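Local structure of lipoprotein (Colwellia psychrerythraea, 3O0Y) at residues A[601-604]-A[605-608]. The protein is a putative lipoprotein of unknown function, probably related to the zinc-metallopeptidase-like proteins. Residues are numbered along the deposited sequence; the frame is centred on the assembly and turned at random.
Sequences NVNH and WLDN
With CG1 of Val-602 anti to the backbone N (chi1 167°) and CG of Leu-606 anti to its own carbonyl carbon (chi1 -70°), the two side chains lie alongside each other, one turn apart on the C-terminal alpha-helix 595-608. Their branches meet where Val-602 CG1 touches Leu-606 CD1 at 3.8 Å. The same CG1 reaches the benzo edge of Trp-605, whose CE3 is 4.2 Å away, while the other leucine branch, CD2, sits over one face of the indole near its rim. These three residues form an apolar ridge that packs on the two preceding helices: Val-602 and Trp-605 on Val-586 of helix 580-588, Leu-606 and Trp-605 on Leu-574 of helix 555-574. Glu-582 accepts a hydrogen bond from the indole NE1, which helps to hold the turn of the ring. An alanine in place of Leu-606 would probably open a gap beside Val-602 CG1 and leave that face of the indole without its methyl cover. Asp-607, on the exposed side, forms a salt bridge with Arg-573. Underneath runs the i to i+4 backbone bonding of the helix: Trp-605 N to Asn-601 O is nearly straight, and Asp-607 N to Asn-603 O is more bent. Alongside its bond to Trp-605 O, Asn-608 N makes a weak one to His-604 O, 3.3 Å long and bent at 126°.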
ATOM      1  N   ASN A 601     -19.832  11.094   9.828  1.00  7.69           N
ATOM      2  CA  ASN A 601     -19.090  11.886  10.838  1.00  7.39           C
ATOM      3  C   ASN A 601     -19.037  13.378  10.506  1.00  5.56           C
ATOM      4  O   ASN A 601     -19.193  14.250  11.389  1.00  7.79           O
ATOM      5  CB  ASN A 601     -17.668  11.326  11.063  1.00  6.11           C
ATOM      6  CG  ASN A 601     -17.703   9.990  11.781  1.00 10.34           C
ATOM      7  OD1 ASN A 601     -18.703   9.689  12.464  1.00 10.65           O
ATOM      8  ND2 ASN A 601     -16.593   9.217  11.728  1.00  7.49           N
ATOM      9  N   VAL A 602     -18.861  13.678   9.219  1.00  6.81           N
ATOM     10  CA  VAL A 602     -18.892  15.093   8.781  1.00  5.92           C
ATOM     11  C   VAL A 602     -20.238  15.674   9.076  1.00  6.23           C
ATOM     12  O   VAL A 602     -20.371  16.759   9.606  1.00  6.71           O
ATOM     13  CB  VAL A 602     -18.504  15.233   7.270  1.00  5.25           C
ATOM     14  CG1 VAL A 602     -18.834  16.664   6.714  1.00  6.73           C
ATOM     15  CG2 VAL A 602     -16.979  14.929   7.113  1.00  6.18           C
ATOM     16  N   ASN A 603     -21.283  14.921   8.753  1.00  6.83           N
ATOM     17  CA  ASN A 603     -22.659  15.385   9.000  1.00  7.99           C
ATOM     18  C   ASN A 603     -22.993  15.577  10.489  1.00  8.97           C
ATOM     19  O   ASN A 603     -23.634  16.602  10.866  1.00  9.96           O
ATOM     20  CB  ASN A 603     -23.659  14.446   8.369  1.00  7.97           C
ATOM     21  CG  ASN A 603     -23.775  14.625   6.880  1.00  9.59           C
ATOM     22  OD1 ASN A 603     -23.473  15.680   6.324  1.00 13.49           O
ATOM     23  ND2 ASN A 603     -24.298  13.586   6.232  1.00 21.44           N
ATOM     24  N   HIS A 604     -22.448  14.698  11.335  1.00  9.04           N
ATOM     25  CA  HIS A 604     -22.625  14.825  12.778  1.00  8.68           C
ATOM     26  C   HIS A 604     -21.990  16.110  13.250  1.00 10.29           C
ATOM     27  O   HIS A 604     -22.598  16.822  14.056  1.00  9.26           O
ATOM     28  CB  HIS A 604     -22.058  13.631  13.517  1.00 11.04           C
ATOM     29  CG  HIS A 604     -22.249  13.673  15.009  1.00 15.39           C
ATOM     30  ND1 HIS A 604     -23.423  13.277  15.629  1.00 24.95           N
ATOM     31  CD2 HIS A 604     -21.395  14.003  15.999  1.00 18.19           C
ATOM     32  CE1 HIS A 604     -23.288  13.405  16.939  1.00 21.88           C
ATOM     33  NE2 HIS A 604     -22.062  13.820  17.193  1.00 23.76           N
ATOM     34  N   TRP A 605     -20.757  16.356  12.809  1.00  8.69           N
ATOM     35  CA  TRP A 605     -20.086  17.630  13.077  1.00  9.69           C
ATOM     36  C   TRP A 605     -20.875  18.835  12.582  1.00  8.91           C
ATOM     37  O   TRP A 605     -21.120  19.778  13.355  1.00 11.03           O
ATOM     38  CB  TRP A 605     -18.636  17.565  12.512  1.00  9.85           C
ATOM     39  CG  TRP A 605     -17.937  18.853  12.378  1.00  8.80           C
ATOM     40  CD1 TRP A 605     -17.514  19.658  13.390  1.00 11.68           C
ATOM     41  CD2 TRP A 605     -17.499  19.461  11.169  1.00 10.72           C
ATOM     42  NE1 TRP A 605     -16.869  20.748  12.885  1.00 13.94           N
ATOM     43  CE2 TRP A 605     -16.826  20.647  11.521  1.00 11.14           C
ATOM     44  CE3 TRP A 605     -17.569  19.111   9.821  1.00  8.87           C
ATOM     45  CZ2 TRP A 605     -16.227  21.478  10.590  1.00 13.08           C
ATOM     46  CZ3 TRP A 605     -16.956  19.948   8.888  1.00  9.76           C
ATOM     47  CH2 TRP A 605     -16.304  21.134   9.298  1.00 11.11           C
ATOM     48  N   LEU A 606     -21.335  18.829  11.328  1.00  7.50           N
ATOM     49  CA  LEU A 606     -22.073  19.993  10.794  1.00  8.14           C
ATOM     50  C   LEU A 606     -23.344  20.240  11.627  1.00 10.61           C
ATOM     51  O   LEU A 606     -23.679  21.396  11.920  1.00 10.11           O
ATOM     52  CB  LEU A 606     -22.451  19.695   9.342  1.00  9.11           C
ATOM     53  CG  LEU A 606     -21.245  19.679   8.413  1.00  8.46           C
ATOM     54  CD1 LEU A 606     -21.589  19.293   6.982  1.00 10.22           C
ATOM     55  CD2 LEU A 606     -20.463  21.037   8.519  1.00 11.27           C
ATOM     56  N   ASP A 607     -24.016  19.164  12.046  1.00 10.11           N
ATOM     57  CA  ASP A 607     -25.341  19.274  12.723  1.00 12.31           C
ATOM     58  C   ASP A 607     -25.194  19.868  14.146  1.00 16.97           C
ATOM     59  O   ASP A 607     -26.133  20.453  14.720  1.00 14.75           O
ATOM     60  CB  ASP A 607     -26.029  17.939  12.844  1.00 11.44           C
ATOM     61  CG  ASP A 607     -26.603  17.424  11.534  1.00 14.59           C
ATOM     62  OD1 ASP A 607     -26.703  18.171  10.530  1.00 13.82           O
ATOM     63  OD2 ASP A 607     -26.957  16.215  11.515  1.00 12.60           O
ATOM     64  N   ASN A 608     -24.011  19.731  14.701  1.00 16.60           N
ATOM     65  CA  ASN A 608     -23.786  20.124  16.064  1.00 21.14           C
ATOM     66  C   ASN A 608     -23.065  21.487  16.145  1.00 23.65           C
ATOM     67  O   ASN A 608     -22.809  21.995  17.237  1.00 25.43           O
ATOM     68  CB  ASN A 608     -23.128  18.956  16.822  1.00 22.13           C
ATOM     69  CG  ASN A 608     -24.132  17.785  17.114  1.00 25.67           C
ATOM     70  OD1 ASN A 608     -24.200  16.743  16.423  1.00 26.40           O
ATOM     71  ND2 ASN A 608     -24.969  18.008  18.099  1.00 26.40           N
TER